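Local structure of hypothetical protein Atu2684 (2AXO) at residues E99-Y104 / T115-L120; D90-K95 / W200-D205; L48-S51 / S56-P59. The protein is of unknown function but belongs to the thioredoxin clan and carries a CXXC disulfide, consistent with a role in thiol-disulfide redox chemistry. One frame throughout, in Å; residues are numbered along the deposited sequence.

Overall arrangement
From the N terminus, interaction 3 closes first: four residues separate 48-51 from 56-59, joining the end of strand 45-50 to the start of helix 58-70 at the CXXC disulfide. The chain then enters 90-95, whose partner 200-205 comes more than a hundred residues later; this wide loop of interaction 2 ties the approach to helix 95-107 to the long strand 196-212. Interaction 1 lies wholly within that loop and sets helix 95-107 on strand 117-120. Interactions 1 and 3 share a sheet, since strands 45-50 and 117-120 are neighbours and Q117 O lies 2.8 Å from F49 N, a probable hydrogen bond. Interactions 2 and 3 meet where D90 packs on S51.

Interaction 1 of 3, residues E99-Y104 / T115-L120; sequences ERQYGY and TPQAIL
Q101 meets Q117 and Y104 meets I119 where helix 95-107 lies against strand 117-120. R100 comes first along the helix: its NH2 forms a salt bridge with E47 OE2 and a hydrogen bond with Q239 OE1, and its guanidinium face lies against Y104 CE2. Q101 is fully stretched, with CG anti to the backbone N (chi1 -177°) and the chain extended beyond it, which carries the amide past the helix surface. Q101 NE2 donates to Q117 OE1 at 2.9 Å, and the N-H...O angle of 163° makes this a fairly straight bond. The acceptor lies almost in the amide plane of Q101, whereas the donor stands above the carbonyl plane of Q117, so the two amides are steeply inclined to each other. Q101 NE2 also bonds to Y114 O and Q101 OE1 to the hydroxyl of Y82, which fixes the rotation of the amide. A water donates to Q101 O at 2.9 Å and to Q117 OE1 at 2.7 Å, giving that buried oxygen two donors. Strand 117-120 follows the cis peptide before P116, in the position expected of the cis-proline of thioredoxin-like folds, and pairs with strand 45-50 in the mixed four-stranded sheet. At Y104 the contact turns apolar. I119 CG2 sits 3.6 Å from the centroid of the Y104 ring and only 10° off its normal, a CH-pi contact, while I119 CG1 lies over the CD2 side of the same face, 3.8 Å from Y104 CD2. Y104 OH accepts a hydrogen bond from Q239 NE2 and makes a weak one with E47 OE1.

Interaction 2 of 3, residues D90-K95 / W200-D205; sequences DSLASK and WHSVYD
Van der Waals contact between L92 and S202 is the direct touch of the loop on the strand. The two L92 methyls lie along one side of the CB-OG bond of S202: CD1 lies 3.7 Å from S202 OG, and CD2 lies 3.8 Å from S202 CB. L92 CB does not itself point at the strand; with CG anti to the carbonyl carbon (chi1 -76°) and the chain extended beyond it, the branched end swings over to the serine. Both side chains also touch H79 of strand 74-79, and L92 further touches Q183.

Strand 196-212 takes up this position after a corner at H201, whose backbone has positive phi (53°). Through backbone bonds of H201 and V203 to S77 it runs beside strand 74-79, an outer strand of the four-stranded thioredoxin-like sheet, while S202 and Y204 bond to strand 172-186 on the far side. The contact thus joins the loop leading into helix 95-107 to the seam between that sheet and the antiparallel one.

Polar linkage across the contact is indirect. L92 O and V203 O stand 4.3 Å apart. One water resolves the meeting of these two acceptors by donating to both, at 2.9 Å from L92 O and 2.8 Å from V203 O. V203 O has a second donor in the N97 side chain. N97 is held in turn by capping: S94, at the N-cap of helix 95-107, bonds through OG to N97 N.

Interaction 3 of 3, residues L48-S51 / S56-P59; sequences LFTS and SCPP
C57 faces T50 where strand 45-50 gives way to helix 58-70 in a thioredoxin-like fold, the usual place of a CXXC motif; with C54 it forms that cysteine pair, closed here as a disulfide. The two backbones are near each other, T50 CA to C57 CA measuring 6.0 Å, and the side chain of C57 fills the gap. Its CB is the first atom to meet the strand end: T50 OG1 is 3.2 Å from C57 CB, a tight approach of oxygen to methylene, and S51 O lies at 3.9 Å from the same C57 CB. Beyond CB, the torsion sends the sulfur anti to the carbonyl carbon (chi1 -75°), so that SG runs in over the strand and not back along the helix. There T50 CA comes to 4.0 Å from C57 SG, beside the threonine hydroxyl. C57 SG is bonded to C54 SG, which ties the tip to the loop between the segments. T115 and P116, joined by the cis peptide bond, also pack against C57, much as the cis-proline lies beside the CXXC of thioredoxins.

S51 steadies the loop in another way, its OG bonding to G53 N. T50 is placed for its part by its own first torsion: OG1 is anti to the backbone N (chi1 179°), which turns the hydroxyl toward the helix start and puts CG2 between the backbone N and the carbonyl carbon. The hydroxyl is hydrogen-bonded to D61 OD1 on helix 58-70, making T50 a second link from strand to helix beside the cysteine. That same oxygen, T50 OG1, stands 3.5 Å from C57 SG.

Interaction 1 of 3, residues E99-Y104 / T115-L120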
# COMPACT_ATOMS: atom_id res chain seq x y z
N GLU A 99 0.10 -5.06 4.85
CA GLU A 99 0.93 -4.49 5.90
C GLU A 99 2.25 -5.24 6.05
O GLU A 99 3.28 -4.65 6.36
CB GLU A 99 0.18 -4.47 7.24
CG GLU A 99 -1.02 -3.54 7.22
CD GLU A 99 -1.65 -3.38 8.58
OE1 GLU A 99 -1.97 -4.40 9.21
OE2 GLU A 99 -1.82 -2.22 9.02
N ARG A 100 2.22 -6.55 5.82
CA ARG A 100 3.45 -7.34 5.92
C ARG A 100 4.40 -6.91 4.80
O ARG A 100 5.60 -6.79 5.02
CB ARG A 100 3.15 -8.84 5.84
CG ARG A 100 4.39 -9.74 6.00
CD ARG A 100 3.96 -11.19 6.23
NE ARG A 100 5.08 -12.13 6.34
CZ ARG A 100 5.91 -12.20 7.39
NH1 ARG A 100 5.76 -11.38 8.43
NH2 ARG A 100 6.86 -13.11 7.41
N GLN A 101 3.87 -6.66 3.61
CA GLN A 101 4.74 -6.23 2.53
C GLN A 101 5.33 -4.85 2.88
O GLN A 101 6.45 -4.54 2.49
CB GLN A 101 4.00 -6.17 1.19
CG GLN A 101 4.88 -5.79 0.01
CD GLN A 101 4.12 -5.81 -1.31
OE1 GLN A 101 2.95 -5.44 -1.36
NE2 GLN A 101 4.79 -6.22 -2.38
N TYR A 102 4.58 -4.04 3.63
CA TYR A 102 5.07 -2.73 4.04
C TYR A 102 6.21 -2.92 5.04
O TYR A 102 7.22 -2.22 4.99
CB TYR A 102 3.97 -1.90 4.72
CG TYR A 102 2.82 -1.53 3.83
CD1 TYR A 102 3.00 -1.30 2.47
CD2 TYR A 102 1.54 -1.35 4.36
CE1 TYR A 102 1.94 -0.89 1.66
CE2 TYR A 102 0.48 -0.94 3.56
CZ TYR A 102 0.69 -0.72 2.21
OH TYR A 102 -0.34 -0.29 1.41
N GLY A 103 6.03 -3.87 5.94
CA GLY A 103 7.06 -4.15 6.93
C GLY A 103 8.36 -4.49 6.24
O GLY A 103 9.43 -4.05 6.66
N TYR A 104 8.27 -5.29 5.19
CA TYR A 104 9.44 -5.67 4.43
C TYR A 104 10.03 -4.48 3.69
O TYR A 104 11.25 -4.31 3.64
CB TYR A 104 9.11 -6.80 3.44
CG TYR A 104 9.19 -8.18 4.06
CD1 TYR A 104 10.32 -8.59 4.76
CD2 TYR A 104 8.14 -9.09 3.91
CE1 TYR A 104 10.41 -9.87 5.30
CE2 TYR A 104 8.22 -10.38 4.45
CZ TYR A 104 9.35 -10.76 5.14
OH TYR A 104 9.44 -12.03 5.66
N THR A 115 3.90 -5.48 -7.19
CA THR A 115 3.52 -6.88 -7.32
C THR A 115 3.77 -7.25 -8.78
O THR A 115 3.57 -6.44 -9.67
CB THR A 115 2.02 -7.15 -6.99
OG1 THR A 115 1.19 -6.24 -7.72
CG2 THR A 115 1.75 -7.01 -5.50
N PRO A 116 4.23 -8.49 -9.03
CA PRO A 116 4.53 -9.51 -8.03
C PRO A 116 5.93 -9.35 -7.44
O PRO A 116 6.91 -9.15 -8.16
CB PRO A 116 4.39 -10.81 -8.83
CG PRO A 116 4.90 -10.41 -10.18
CD PRO A 116 4.28 -9.05 -10.39
N GLN A 117 6.01 -9.43 -6.11
CA GLN A 117 7.27 -9.29 -5.41
C GLN A 117 7.51 -10.48 -4.50
O GLN A 117 6.65 -10.85 -3.71
CB GLN A 117 7.27 -8.02 -4.55
CG GLN A 117 8.53 -7.87 -3.70
CD GLN A 117 8.49 -6.65 -2.80
OE1 GLN A 117 7.61 -6.53 -1.95
NE2 GLN A 117 9.44 -5.75 -2.99
N ALA A 118 8.67 -11.11 -4.63
CA ALA A 118 8.99 -12.24 -3.79
C ALA A 118 10.05 -11.83 -2.78
O ALA A 118 11.04 -11.18 -3.14
CB ALA A 118 9.47 -13.42 -4.63
N ILE A 119 9.83 -12.19 -1.53
CA ILE A 119 10.77 -11.89 -0.46
C ILE A 119 11.45 -13.22 -0.14
O ILE A 119 10.77 -14.22 0.10
CB ILE A 119 10.03 -11.34 0.79
CG1 ILE A 119 9.25 -10.07 0.43
CG2 ILE A 119 11.03 -11.06 1.91
CD1 ILE A 119 10.12 -8.91 -0.08
N LEU A 120 12.78 -13.24 -0.17
CA LEU A 120 13.52 -14.47 0.07
C LEU A 120 14.19 -14.52 1.44
O LEU A 120 15.00 -13.64 1.78
CB LEU A 120 14.56 -14.65 -1.05
CG LEU A 120 14.05 -14.44 -2.49
CD1 LEU A 120 15.19 -14.66 -3.46
CD2 LEU A 120 12.90 -15.39 -2.81
O HOH W 1 8.25 -5.08 0.23

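Interaction 2 of 3, residues D90-K95 / W200-D205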
# COMPACT_ATOMS: atom_id res chain seq x y z
N ASP A 90 -10.39 -10.10 -5.33
CA ASP A 90 -10.20 -11.45 -4.83
C ASP A 90 -10.48 -11.55 -3.34
O ASP A 90 -10.03 -10.73 -2.54
CB ASP A 90 -8.77 -11.93 -5.11
CG ASP A 90 -7.71 -11.00 -4.54
OD1 ASP A 90 -6.51 -11.36 -4.60
OD2 ASP A 90 -8.07 -9.92 -4.04
N SER A 91 -11.24 -12.58 -2.96
CA SER A 91 -11.60 -12.81 -1.57
C SER A 91 -10.44 -13.43 -0.82
O SER A 91 -10.61 -13.97 0.28
CB SER A 91 -12.83 -13.72 -1.49
OG SER A 91 -13.27 -13.85 -0.14
N LEU A 92 -9.25 -13.36 -1.41
CA LEU A 92 -8.05 -13.92 -0.80
C LEU A 92 -7.12 -12.83 -0.28
O LEU A 92 -6.13 -13.13 0.38
CB LEU A 92 -7.30 -14.79 -1.81
CG LEU A 92 -7.87 -16.17 -2.10
CD1 LEU A 92 -7.17 -16.78 -3.30
CD2 LEU A 92 -7.72 -17.04 -0.87
N ALA A 93 -7.45 -11.58 -0.58
CA ALA A 93 -6.62 -10.46 -0.14
C ALA A 93 -6.99 -9.97 1.25
O ALA A 93 -8.08 -10.25 1.75
CB ALA A 93 -6.74 -9.31 -1.14
N SER A 94 -6.07 -9.25 1.87
CA SER A 94 -6.31 -8.70 3.19
C SER A 94 -5.36 -7.54 3.46
O SER A 94 -4.27 -7.45 2.89
CB SER A 94 -6.13 -9.77 4.28
OG SER A 94 -4.76 -9.97 4.57
N LYS A 95 -5.80 -6.66 4.35
CA LYS A 95 -5.03 -5.49 4.73
C LYS A 95 -3.78 -5.94 5.48
O LYS A 95 -2.71 -5.35 5.34
CB LYS A 95 -5.90 -4.58 5.61
CG LYS A 95 -5.45 -3.14 5.70
CD LYS A 95 -4.35 -2.94 6.72
CE LYS A 95 -3.97 -1.47 6.84
NZ LYS A 95 -3.46 -0.92 5.55
N TRP A 200 -2.22 -21.10 -4.86
CA TRP A 200 -1.71 -22.04 -3.86
C TRP A 200 -1.05 -21.35 -2.67
O TRP A 200 -0.40 -20.32 -2.82
CB TRP A 200 -0.71 -23.00 -4.51
CG TRP A 200 -1.35 -23.92 -5.51
CD1 TRP A 200 -1.77 -23.60 -6.77
CD2 TRP A 200 -1.69 -25.29 -5.31
NE1 TRP A 200 -2.36 -24.69 -7.36
CE2 TRP A 200 -2.32 -25.74 -6.49
CE3 TRP A 200 -1.52 -26.19 -4.25
CZ2 TRP A 200 -2.80 -27.05 -6.63
CZ3 TRP A 200 -1.99 -27.49 -4.38
CH2 TRP A 200 -2.62 -27.91 -5.57
N HIS A 201 -1.22 -21.96 -1.50
CA HIS A 201 -0.66 -21.46 -0.25
C HIS A 201 -0.99 -20.00 0.04
O HIS A 201 -0.15 -19.24 0.51
CB HIS A 201 0.86 -21.71 -0.23
CG HIS A 201 1.23 -23.16 -0.12
ND1 HIS A 201 2.46 -23.59 0.32
CD2 HIS A 201 0.50 -24.29 -0.36
CE1 HIS A 201 2.48 -24.91 0.35
NE2 HIS A 201 1.31 -25.36 -0.05
N SER A 202 -2.24 -19.63 -0.23
CA SER A 202 -2.75 -18.28 0.01
C SER A 202 -2.94 -18.06 1.51
O SER A 202 -3.82 -18.65 2.14
CB SER A 202 -4.08 -18.08 -0.72
OG SER A 202 -3.91 -18.16 -2.13
N VAL A 203 -2.10 -17.20 2.07
CA VAL A 203 -2.14 -16.89 3.50
C VAL A 203 -3.35 -16.04 3.88
O VAL A 203 -3.61 -15.01 3.26
CB VAL A 203 -0.85 -16.16 3.91
CG1 VAL A 203 -0.89 -15.79 5.39
CG2 VAL A 203 0.36 -17.05 3.63
N TYR A 204 -4.09 -16.48 4.90
CA TYR A 204 -5.26 -15.73 5.35
C TYR A 204 -5.14 -15.24 6.78
O TYR A 204 -6.01 -14.52 7.27
CB TYR A 204 -6.53 -16.57 5.21
CG TYR A 204 -6.55 -17.83 6.04
CD1 TYR A 204 -6.11 -19.04 5.51
CD2 TYR A 204 -7.03 -17.81 7.34
CE1 TYR A 204 -6.16 -20.21 6.26
CE2 TYR A 204 -7.08 -18.97 8.10
CZ TYR A 204 -6.65 -20.17 7.55
OH TYR A 204 -6.72 -21.32 8.30
N ASP A 205 -4.07 -15.64 7.47
CA ASP A 205 -3.84 -15.20 8.84
C ASP A 205 -2.40 -15.48 9.24
O ASP A 205 -1.84 -16.52 8.92
CB ASP A 205 -4.80 -15.88 9.82
CG ASP A 205 -4.70 -15.29 11.22
OD1 ASP A 205 -4.63 -14.05 11.34
OD2 ASP A 205 -4.70 -16.06 12.21
O HOH W 2 -3.59 -14.48 0.53

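Interaction 3 of 3, residues L48-S51 / S56-P59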
# COMPACT_ATOMS: atom_id res chain seq x y z
N LEU A 48 5.60 -14.70 -1.70
CA LEU A 48 5.15 -13.94 -2.85
C LEU A 48 3.96 -13.05 -2.55
O LEU A 48 2.95 -13.50 -2.00
CB LEU A 48 4.77 -14.91 -3.97
CG LEU A 48 4.07 -14.33 -5.20
CD1 LEU A 48 5.07 -13.55 -6.05
CD2 LEU A 48 3.47 -15.48 -6.01
N PHE A 49 4.08 -11.77 -2.90
CA PHE A 49 2.98 -10.83 -2.72
C PHE A 49 2.40 -10.68 -4.11
O PHE A 49 3.10 -10.30 -5.06
CB PHE A 49 3.49 -9.51 -2.14
CG PHE A 49 4.02 -9.66 -0.74
CD1 PHE A 49 5.32 -10.11 -0.52
CD2 PHE A 49 3.17 -9.49 0.35
CE1 PHE A 49 5.77 -10.39 0.78
CE2 PHE A 49 3.61 -9.77 1.64
CZ PHE A 49 4.91 -10.22 1.86
N THR A 50 1.12 -11.01 -4.23
CA THR A 50 0.44 -11.01 -5.52
C THR A 50 -1.02 -10.61 -5.35
O THR A 50 -1.42 -10.17 -4.28
CB THR A 50 0.52 -12.44 -6.10
OG1 THR A 50 -0.16 -12.50 -7.36
CG2 THR A 50 -0.11 -13.44 -5.13
N SER A 51 -1.80 -10.76 -6.41
CA SER A 51 -3.22 -10.45 -6.38
C SER A 51 -3.86 -10.87 -7.69
O SER A 51 -3.22 -10.84 -8.74
CB SER A 51 -3.46 -8.95 -6.17
OG SER A 51 -4.85 -8.65 -6.25
N SER A 56 0.13 -8.62 -14.16
CA SER A 56 1.47 -9.15 -14.37
C SER A 56 1.87 -10.16 -13.31
O SER A 56 3.03 -10.56 -13.23
CB SER A 56 2.49 -8.00 -14.38
OG SER A 56 2.41 -7.25 -13.17
N CYS A 57 0.91 -10.59 -12.49
CA CYS A 57 1.20 -11.54 -11.43
C CYS A 57 1.12 -13.02 -11.79
O CYS A 57 1.89 -13.83 -11.26
CB CYS A 57 0.31 -11.25 -10.23
SG CYS A 57 0.81 -9.79 -9.27
N PRO A 58 0.20 -13.41 -12.70
CA PRO A 58 0.09 -14.83 -13.07
C PRO A 58 1.41 -15.57 -13.26
O PRO A 58 1.58 -16.68 -12.76
CB PRO A 58 -0.77 -14.78 -14.33
CG PRO A 58 -1.71 -13.64 -14.02
CD PRO A 58 -0.76 -12.59 -13.47
N PRO A 59 2.37 -14.97 -13.99
CA PRO A 59 3.66 -15.63 -14.20
C PRO A 59 4.34 -15.99 -12.88
O PRO A 59 4.93 -17.07 -12.74
CB PRO A 59 4.44 -14.60 -15.00
CG PRO A 59 3.38 -13.92 -15.79
CD PRO A 59 2.29 -13.72 -14.78